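Local coordinates for glycoside hydrolase family 16 protein (Akkermansia muciniphila, PDB 6T2N) that probably acts as a family 16 endo-beta-galactosidase, cutting inside O-glycan chains to initiate mucin breakdown in the human gut, at residues 58-66 and 93-101; 133-144 and 264-273. One frame throughout, in Å; residues are numbered along the deposited sequence.

Contacts 1 and 2 belong to the two facing sheets of a beta-sandwich, the jelly-roll fold of glycoside hydrolase family 16, and their centres lie about 17 Å apart. Contact 1 ties a loop to a hairpin at the edge of one sheet and holds the calcium ion. Contact 2 pairs buried strands in the other. They meet in the sandwich core, where Leu100 CD2 packs 3.9 Å from Val135 CG2 and Met93 SD lies 4.0 Å from Val135 CG1. The side chain of Leu271 is about 11 Å from the calcium. In this family the substrate cleft crosses the outer, concave sheet face, probably the side carrying Thr136 and Tyr268 here.

Contact 1 (58-66 and 93-101); sequences DEFNGSRID and MRLEDGCLV. With CA (calcium ion), chain C.
Phe60 lays one face of its ring against Leu100, whose CB sits 3.8 Å from the ring centroid and only 3° off the normal, a CH-pi contact over the middle of the ring. Asp58 CB covers the opposite face, nearer the rim, and Asp58 OD1 takes the backbone N of Phe60 at 2.9 Å in an Asx turn that steadies the bend ahead of the ring. Leu95 fits between Phe60 and Ile65. With its CG beside the backbone N (chi1 -48°), its fork opens onto the loop: CD2 meets Phe60 CD1 at 3.8 Å and Ile65 CG1 at 3.7 Å, while CD1 rests on the backbone of Gly62 and Arg64. Ile65 reaches across with CD1, which touches Met93 CG at 3.8 Å and also packs on Leu100 CD1.

Segment 93-101 is a beta-hairpin, Glu96 and Cys99 bonded both ways around a two-residue turn, Asp97-Gly98, with both phi values positive. The turn brings Gly98 O to the calcium at 2.4 Å, and Glu59 O binds the same ion from the loop at 2.3 Å; Asp297 completes the protein ligands with O and OD1. The shared ion probably offsets the repulsion between the carbonyl oxygens of Glu59 and Gly98. The Glu59 carboxylate is turned elsewhere, to Arg300.

Toward solvent the contact thins out. Asn61 comes no nearer to Gly98 than OD1 to CA, 3.9 Å, and the CB atoms of Ser63 and Arg64 point away from the hairpin. On the hairpin's far side Arg94 NE pairs with Glu96 OE1, while its guanidinium also bridges to Glu103 and Glu96 has a second partner in Lys293.

Contact 2 (133-144 and 264-273); sequences GSVTTIKTKNFM and RTPFYLILNS
Thr137 OG1 is gripped from two sides: it accepts Leu269 N at 2.9 Å, almost straight at 176°, and donates to Lys141 O at 2.6 Å, in the plane of that carbonyl. The chi1 of 77° sets the hydroxyl between the backbone N and the carbonyl carbon, where it does for Leu269 what a strand carbonyl would do. The true carbonyl, Thr137 O, has turned into the loop and takes Thr140 N and Lys141 N. Thr137 N still bonds Leu269 O at 2.8 Å.

Strand 134-136 runs antiparallel to strand 267-273, with Val135 and Leu271 a hydrogen-bonded pair; after the loop, Phe143 and Phe267 restore such a pair. Strand 267-273 is an inner strand of the jelly-roll sheet, bonded on its other side to strand 160-168. Val135 CG2 packs on Leu271 CB at 3.6 Å, facing the second sheet. In that direction too, Phe143 CE2 meets Leu269 CB at 3.8 Å, and the Phe143 ring stands edge-to-face with Trp56 and Phe301.

On the other face Ile138 and Tyr268 run side by side in the same direction, Ile138 CG1 lying over the centre of one face of the Tyr268 ring, 3.6 Å from its centroid and 10° off the normal, a CH-pi contact. An ST turn, Ile138 N to Thr136 OG1, holds Ile138 there. Without the Tyr268 ring, as with an alanine here, Ile138 CG1 and CD1 would probably lose the surface they rest on, leaving that side chain freer to turn. Further along this face, Ser134 OG binds Glu73, and Asn272 OD1 takes the indole N-H of Trp165.

Contact 1 (58-66 and 93-101)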
loop_
_atom_site.group_PDB
_atom_site.type_symbol
_atom_site.label_atom_id
_atom_site.label_comp_id
_atom_site.label_asym_id
_atom_site.label_seq_id
_atom_site.Cartn_x
_atom_site.Cartn_y
_atom_site.Cartn_z
ATOM N N ASP A 58 0.906 13.235 7.586
ATOM C CA ASP A 58 1.786 12.809 8.700
ATOM C C ASP A 58 3.211 13.028 8.208
ATOM O O ASP A 58 3.564 12.536 7.098
ATOM C CB ASP A 58 1.506 11.372 9.175
ATOM C CG ASP A 58 1.759 11.126 10.662
ATOM O OD1 ASP A 58 2.744 11.713 11.201
ATOM O OD2 ASP A 58 0.955 10.357 11.272
ATOM N N GLU A 59 3.944 13.834 8.967
ATOM C CA GLU A 59 5.372 14.082 8.709
ATOM C C GLU A 59 6.134 13.197 9.683
ATOM O O GLU A 59 7.326 13.043 9.477
ATOM C CB GLU A 59 5.612 15.586 8.755
ATOM C CG GLU A 59 4.550 16.339 7.959
ATOM C CD GLU A 59 4.479 15.850 6.466
ATOM O OE1 GLU A 59 5.556 16.074 5.840
ATOM O OE2 GLU A 59 3.370 15.465 5.936
ATOM N N PHE A 60 5.421 12.557 10.617
ATOM C CA PHE A 60 5.984 11.576 11.573
ATOM C C PHE A 60 7.071 12.243 12.385
ATOM O O PHE A 60 8.217 11.795 12.314
ATOM C CB PHE A 60 6.616 10.404 10.829
ATOM C CG PHE A 60 5.594 9.599 10.071
ATOM C CD1 PHE A 60 4.559 8.966 10.757
ATOM C CD2 PHE A 60 5.639 9.516 8.681
ATOM C CE1 PHE A 60 3.593 8.256 10.059
ATOM C CE2 PHE A 60 4.682 8.794 7.993
ATOM C CZ PHE A 60 3.670 8.166 8.688
ATOM N N ASN A 61 6.717 13.337 13.044
ATOM C CA ASN A 61 7.641 14.102 13.914
ATOM C C ASN A 61 7.281 13.839 15.365
ATOM O O ASN A 61 7.997 14.334 16.224
ATOM C CB ASN A 61 7.568 15.595 13.617
ATOM C CG ASN A 61 8.244 15.880 12.301
ATOM O OD1 ASN A 61 9.301 15.298 12.041
ATOM N ND2 ASN A 61 7.605 16.685 11.457
ATOM N N GLY A 62 6.201 13.101 15.608
ATOM C CA GLY A 62 5.700 12.872 16.970
ATOM C C GLY A 62 6.712 12.137 17.833
ATOM O O GLY A 62 7.707 11.537 17.299
ATOM N N SER A 63 6.465 12.202 19.141
ATOM C CA SER A 63 6.947 11.241 20.170
ATOM C C SER A 63 6.558 9.779 19.792
ATOM O O SER A 63 7.320 8.866 20.112
ATOM C CB SER A 63 6.458 11.693 21.556
ATOM O OG SER A 63 6.245 10.585 22.430
ATOM N N ARG A 64 5.438 9.515 19.117
ATOM C CA ARG A 64 5.049 8.119 18.772
ATOM C C ARG A 64 4.016 8.089 17.627
ATOM O O ARG A 64 3.314 9.070 17.423
ATOM C CB ARG A 64 4.552 7.408 20.038
ATOM C CG ARG A 64 3.149 7.797 20.483
ATOM C CD ARG A 64 2.745 7.097 21.768
ATOM N NE ARG A 64 1.337 7.255 22.147
ATOM C CZ ARG A 64 0.817 8.291 22.818
ATOM N NH1 ARG A 64 1.574 9.313 23.175
ATOM N NH2 ARG A 64 -0.468 8.313 23.128
ATOM N N ILE A 65 3.962 6.979 16.904
ATOM C CA ILE A 65 2.953 6.705 15.855
ATOM C C ILE A 65 1.594 7.132 16.395
ATOM O O ILE A 65 1.302 6.792 17.567
ATOM C CB ILE A 65 2.977 5.211 15.477
ATOM C CG1 ILE A 65 4.329 4.862 14.847
ATOM C CG2 ILE A 65 1.789 4.794 14.584
ATOM C CD1 ILE A 65 4.623 3.396 14.868
ATOM N N ASP A 66 0.823 7.840 15.560
ATOM C CA ASP A 66 -0.435 8.518 15.965
ATOM C C ASP A 66 -1.609 7.541 15.688
ATOM O O ASP A 66 -1.917 7.247 14.516
ATOM C CB ASP A 66 -0.389 9.906 15.264
ATOM C CG ASP A 66 -1.535 11.101 15.561
ATOM O OD1 ASP A 66 -2.319 10.762 16.466
ATOM O OD2 ASP A 66 -1.522 12.125 14.930
ATOM N N MET A 93 7.945 -1.297 14.380
ATOM C CA MET A 93 7.144 -0.064 14.117
ATOM C C MET A 93 7.513 1.091 15.047
ATOM O O MET A 93 7.225 0.996 16.258
ATOM C CB MET A 93 5.676 -0.369 14.406
ATOM C CG MET A 93 4.749 -0.035 13.272
ATOM S SD MET A 93 3.188 -0.923 13.474
ATOM C CE MET A 93 2.471 0.137 14.730
ATOM N N ARG A 94 8.042 2.199 14.538
ATOM C CA ARG A 94 8.429 3.340 15.422
ATOM C C ARG A 94 8.886 4.531 14.577
ATOM O O ARG A 94 9.239 4.307 13.388
ATOM C CB ARG A 94 9.606 2.927 16.303
ATOM C CG ARG A 94 10.708 2.270 15.428
ATOM C CD ARG A 94 12.022 2.095 16.394
ATOM N NE ARG A 94 13.237 1.677 15.713
ATOM C CZ ARG A 94 13.449 0.532 15.126
ATOM N NH1 ARG A 94 12.641 -0.427 15.332
ATOM N NH2 ARG A 94 14.599 0.265 14.579
ATOM N N LEU A 95 8.925 5.728 15.192
ATOM C CA LEU A 95 9.417 6.971 14.552
ATOM C C LEU A 95 10.864 7.125 14.971
ATOM O O LEU A 95 11.089 7.094 16.149
ATOM C CB LEU A 95 8.583 8.159 15.019
ATOM C CG LEU A 95 7.075 7.945 14.961
ATOM C CD1 LEU A 95 6.320 9.202 15.384
ATOM C CD2 LEU A 95 6.668 7.483 13.565
ATOM N N GLU A 96 11.775 7.105 14.009
ATOM C CA GLU A 96 13.205 7.457 14.128
ATOM C C GLU A 96 13.425 8.566 13.100
ATOM O O GLU A 96 12.758 8.547 12.045
ATOM C CB GLU A 96 14.141 6.264 13.866
ATOM C CG GLU A 96 14.573 5.448 15.090
ATOM C CD GLU A 96 15.456 4.228 14.795
ATOM O OE1 GLU A 96 15.298 3.612 13.738
ATOM O OE2 GLU A 96 16.318 3.881 15.643
ATOM N N ASP A 97 14.304 9.508 13.416
ATOM C CA ASP A 97 14.708 10.653 12.564
ATOM C C ASP A 97 13.521 11.141 11.725
ATOM O O ASP A 97 13.734 11.381 10.522
ATOM C CB ASP A 97 15.887 10.265 11.671
ATOM C CG ASP A 97 17.183 9.982 12.420
ATOM O OD1 ASP A 97 17.644 10.837 13.274
ATOM O OD2 ASP A 97 17.759 8.923 12.114
ATOM N N GLY A 98 12.335 11.280 12.327
ATOM C CA GLY A 98 11.178 11.895 11.644
ATOM C C GLY A 98 10.792 11.144 10.371
ATOM O O GLY A 98 10.391 11.773 9.378
ATOM N N CYS A 99 10.958 9.830 10.386
ATOM C CA CYS A 99 10.203 8.905 9.526
ATOM C C CYS A 99 9.526 7.870 10.419
ATOM O O CYS A 99 10.045 7.597 11.552
ATOM C CB CYS A 99 11.105 8.165 8.555
ATOM S SG CYS A 99 12.164 9.284 7.629
ATOM N N LEU A 100 8.404 7.342 9.918
ATOM C CA LEU A 100 7.923 5.984 10.254
ATOM C C LEU A 100 8.974 4.970 9.791
ATOM O O LEU A 100 9.391 5.008 8.566
ATOM C CB LEU A 100 6.610 5.701 9.524
ATOM C CG LEU A 100 6.086 4.278 9.695
ATOM C CD1 LEU A 100 5.773 4.006 11.153
ATOM C CD2 LEU A 100 4.861 4.044 8.842
ATOM N N VAL A 101 9.324 4.078 10.718
ATOM C CA VAL A 101 10.303 2.982 10.522
ATOM C C VAL A 101 9.510 1.671 10.597
ATOM O O VAL A 101 8.918 1.395 11.685
ATOM C CB VAL A 101 11.431 3.073 11.572
ATOM C CG1 VAL A 101 12.530 2.047 11.350
ATOM C CG2 VAL A 101 12.019 4.463 11.595
HETATM CA CA CA C . 9.156 13.442 8.086
#

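Contact 2 (133-144 and 264-273)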
loop_
_atom_site.group_PDB
_atom_site.type_symbol
_atom_site.label_atom_id
_atom_site.label_comp_id
_atom_site.label_asym_id
_atom_site.label_seq_id
_atom_site.Cartn_x
_atom_site.Cartn_y
_atom_site.Cartn_z
ATOM N N GLY A 133 6.684 -4.862 10.110
ATOM C CA GLY A 133 5.552 -3.932 10.379
ATOM C C GLY A 133 4.676 -3.614 9.163
ATOM O O GLY A 133 5.170 -3.553 8.038
ATOM N N SER A 134 3.412 -3.352 9.440
ATOM C CA SER A 134 2.379 -2.943 8.472
ATOM C C SER A 134 1.431 -2.021 9.232
ATOM O O SER A 134 0.978 -2.424 10.364
ATOM C CB SER A 134 1.645 -4.141 7.867
ATOM O OG SER A 134 0.703 -3.728 6.885
ATOM N N VAL A 135 1.182 -0.837 8.667
ATOM C CA VAL A 135 0.151 0.119 9.158
ATOM C C VAL A 135 -0.943 0.241 8.105
ATOM O O VAL A 135 -0.626 0.208 6.902
ATOM C CB VAL A 135 0.745 1.500 9.496
ATOM C CG1 VAL A 135 1.541 1.457 10.780
ATOM C CG2 VAL A 135 1.573 2.074 8.357
ATOM N N THR A 136 -2.167 0.465 8.553
ATOM C CA THR A 136 -3.346 0.526 7.666
ATOM C C THR A 136 -4.199 1.692 8.137
ATOM O O THR A 136 -4.309 1.894 9.386
ATOM C CB THR A 136 -4.085 -0.814 7.714
ATOM O OG1 THR A 136 -5.310 -0.703 6.985
ATOM C CG2 THR A 136 -4.343 -1.259 9.145
ATOM N N THR A 137 -4.797 2.407 7.196
ATOM C CA THR A 137 -5.747 3.487 7.535
ATOM C C THR A 137 -7.161 2.903 7.563
ATOM O O THR A 137 -8.088 3.677 7.761
ATOM C CB THR A 137 -5.534 4.692 6.612
ATOM O OG1 THR A 137 -6.114 4.457 5.323
ATOM C CG2 THR A 137 -4.063 5.043 6.491
ATOM N N ILE A 138 -7.309 1.582 7.422
ATOM C CA ILE A 138 -8.638 0.956 7.123
ATOM C C ILE A 138 -9.653 1.654 8.010
ATOM O O ILE A 138 -10.691 2.068 7.467
ATOM C CB ILE A 138 -8.663 -0.587 7.278
ATOM C CG1 ILE A 138 -9.918 -1.207 6.629
ATOM C CG2 ILE A 138 -8.507 -1.006 8.722
ATOM C CD1 ILE A 138 -10.037 -2.723 6.736
ATOM N N LYS A 139 -9.269 1.898 9.260
ATOM C CA LYS A 139 -10.171 2.351 10.348
ATOM C C LYS A 139 -9.937 3.821 10.700
ATOM O O LYS A 139 -10.603 4.306 11.599
ATOM C CB LYS A 139 -9.972 1.478 11.592
ATOM C CG LYS A 139 -10.866 0.248 11.598
ATOM C CD LYS A 139 -10.730 -0.679 12.770
ATOM C CE LYS A 139 -11.631 -1.879 12.560
ATOM N NZ LYS A 139 -11.497 -2.883 13.640
ATOM N N THR A 140 -9.054 4.522 10.014
ATOM C CA THR A 140 -8.671 5.881 10.444
ATOM C C THR A 140 -9.033 6.889 9.356
ATOM O O THR A 140 -9.624 7.917 9.698
ATOM C CB THR A 140 -7.201 5.861 10.856
ATOM O OG1 THR A 140 -6.350 5.684 9.720
ATOM C CG2 THR A 140 -6.946 4.749 11.850
ATOM N N LYS A 141 -8.711 6.594 8.097
ATOM C CA LYS A 141 -8.954 7.506 6.948
ATOM C C LYS A 141 -9.133 6.754 5.618
ATOM O O LYS A 141 -8.218 5.981 5.196
ATOM C CB LYS A 141 -7.769 8.451 6.781
ATOM C CG LYS A 141 -7.978 9.525 5.729
ATOM C CD LYS A 141 -8.760 10.686 6.283
ATOM C CE LYS A 141 -8.947 11.771 5.256
ATOM N NZ LYS A 141 -10.207 11.534 4.517
ATOM N N ASN A 142 -10.248 7.039 4.941
ATOM C CA ASN A 142 -10.520 6.661 3.525
ATOM C C ASN A 142 -10.217 7.844 2.625
ATOM O O ASN A 142 -10.457 8.942 3.047
ATOM C CB ASN A 142 -11.976 6.317 3.303
ATOM C CG ASN A 142 -12.402 5.172 4.171
ATOM O OD1 ASN A 142 -13.593 4.991 4.371
ATOM N ND2 ASN A 142 -11.443 4.412 4.688
ATOM N N PHE A 143 -9.685 7.597 1.442
ATOM C CA PHE A 143 -9.357 8.649 0.451
ATOM C C PHE A 143 -10.295 8.465 -0.727
ATOM O O PHE A 143 -10.518 7.285 -1.070
ATOM C CB PHE A 143 -7.896 8.527 0.024
ATOM C CG PHE A 143 -6.939 8.513 1.183
ATOM C CD1 PHE A 143 -6.505 9.700 1.750
ATOM C CD2 PHE A 143 -6.502 7.315 1.723
ATOM C CE1 PHE A 143 -5.639 9.687 2.836
ATOM C CE2 PHE A 143 -5.646 7.308 2.814
ATOM C CZ PHE A 143 -5.227 8.493 3.370
ATOM N N MET A 144 -10.844 9.553 -1.282
ATOM C CA MET A 144 -11.639 9.485 -2.560
ATOM C C MET A 144 -11.410 10.699 -3.449
ATOM O O MET A 144 -12.038 11.696 -3.270
ATOM C CB MET A 144 -13.138 9.350 -2.331
ATOM C CG MET A 144 -13.831 8.893 -3.570
ATOM S SD MET A 144 -15.429 8.175 -3.162
ATOM C CE MET A 144 -16.361 8.608 -4.634
ATOM N N ARG A 264 -14.149 4.485 -8.211
ATOM C CA ARG A 264 -14.902 5.697 -7.767
ATOM C C ARG A 264 -15.540 5.362 -6.412
ATOM O O ARG A 264 -16.651 5.775 -6.134
ATOM C CB ARG A 264 -15.939 6.128 -8.820
ATOM C CG ARG A 264 -15.404 6.270 -10.246
ATOM C CD ARG A 264 -16.452 6.753 -11.270
ATOM N NE ARG A 264 -15.883 7.286 -12.537
ATOM C CZ ARG A 264 -16.259 6.942 -13.783
ATOM N NH1 ARG A 264 -17.253 6.079 -13.969
ATOM N NH2 ARG A 264 -15.615 7.444 -14.844
ATOM N N THR A 265 -14.857 4.577 -5.607
ATOM C CA THR A 265 -15.241 4.319 -4.207
ATOM C C THR A 265 -14.038 4.733 -3.393
ATOM O O THR A 265 -12.972 4.951 -3.966
ATOM C CB THR A 265 -15.705 2.868 -4.020
ATOM O OG1 THR A 265 -14.660 1.898 -4.197
ATOM C CG2 THR A 265 -16.831 2.580 -4.990
ATOM N N PRO A 266 -14.186 4.906 -2.061
ATOM C CA PRO A 266 -13.033 5.213 -1.212
ATOM C C PRO A 266 -12.091 4.011 -1.047
ATOM O O PRO A 266 -12.492 2.810 -1.082
ATOM C CB PRO A 266 -13.678 5.668 0.094
ATOM C CG PRO A 266 -15.003 4.953 0.124
ATOM C CD PRO A 266 -15.454 4.865 -1.316
ATOM N N PHE A 267 -10.825 4.368 -0.895
ATOM C CA PHE A 267 -9.675 3.428 -0.796
ATOM C C PHE A 267 -8.901 3.673 0.511
ATOM O O PHE A 267 -8.665 4.862 0.845
ATOM C CB PHE A 267 -8.824 3.617 -2.054
ATOM C CG PHE A 267 -9.148 2.680 -3.180
ATOM C CD1 PHE A 267 -10.254 2.884 -3.956
ATOM C CD2 PHE A 267 -8.347 1.595 -3.445
ATOM C CE1 PHE A 267 -10.554 2.021 -5.000
ATOM C CE2 PHE A 267 -8.633 0.731 -4.482
ATOM C CZ PHE A 267 -9.746 0.945 -5.261
ATOM N N TYR A 268 -8.497 2.626 1.240
ATOM C CA TYR A 268 -7.651 2.830 2.463
ATOM C C TYR A 268 -6.210 2.438 2.167
ATOM O O TYR A 268 -5.945 1.736 1.185
ATOM C CB TYR A 268 -8.197 2.169 3.724
ATOM C CG TYR A 268 -8.287 0.685 3.605
ATOM C CD1 TYR A 268 -7.173 -0.083 3.854
ATOM C CD2 TYR A 268 -9.460 0.059 3.192
ATOM C CE1 TYR A 268 -7.224 -1.461 3.744
ATOM C CE2 TYR A 268 -9.526 -1.322 3.040
ATOM C CZ TYR A 268 -8.396 -2.082 3.320
ATOM O OH TYR A 268 -8.365 -3.444 3.209
ATOM N N LEU A 269 -5.306 3.031 2.944
ATOM C CA LEU A 269 -3.850 3.027 2.659
ATOM C C LEU A 269 -3.124 2.038 3.569
ATOM O O LEU A 269 -3.476 1.918 4.765
ATOM C CB LEU A 269 -3.255 4.417 2.837
ATOM C CG LEU A 269 -1.735 4.470 2.668
ATOM C CD1 LEU A 269 -1.292 3.997 1.292
ATOM C CD2 LEU A 269 -1.183 5.876 2.946
ATOM N N ILE A 270 -2.146 1.353 2.979
ATOM C CA ILE A 270 -1.245 0.397 3.671
ATOM C C ILE A 270 0.197 0.723 3.344
ATOM O O ILE A 270 0.500 0.833 2.120
ATOM C CB ILE A 270 -1.516 -1.029 3.232
ATOM C CG1 ILE A 270 -2.938 -1.440 3.565
ATOM C CG2 ILE A 270 -0.503 -1.912 3.897
ATOM C CD1 ILE A 270 -3.167 -2.918 3.342
ATOM N N LEU A 271 1.016 0.781 4.405
ATOM C CA LEU A 271 2.499 0.872 4.350
ATOM C C LEU A 271 3.054 -0.374 5.040
ATOM O O LEU A 271 2.694 -0.609 6.185
ATOM C CB LEU A 271 2.910 2.163 5.048
ATOM C CG LEU A 271 2.160 3.419 4.603
ATOM C CD1 LEU A 271 2.628 4.621 5.381
ATOM C CD2 LEU A 271 2.381 3.691 3.145
ATOM N N ASN A 272 3.840 -1.189 4.359
ATOM C CA ASN A 272 4.260 -2.492 4.920
ATOM C C ASN A 272 5.565 -2.962 4.240
ATOM O O ASN A 272 5.877 -2.491 3.105
ATOM C CB ASN A 272 3.121 -3.507 4.832
ATOM C CG ASN A 272 3.009 -4.049 3.426
ATOM O OD1 ASN A 272 2.464 -3.395 2.563
ATOM N ND2 ASN A 272 3.664 -5.152 3.131
ATOM N N SER A 273 6.346 -3.790 4.952
ATOM C CA SER A 273 7.397 -4.662 4.386
ATOM C C SER A 273 6.975 -6.105 4.634
ATOM O O SER A 273 6.911 -6.532 5.808
ATOM C CB SER A 273 8.724 -4.390 4.967
ATOM O OG SER A 273 9.185 -3.112 4.586
#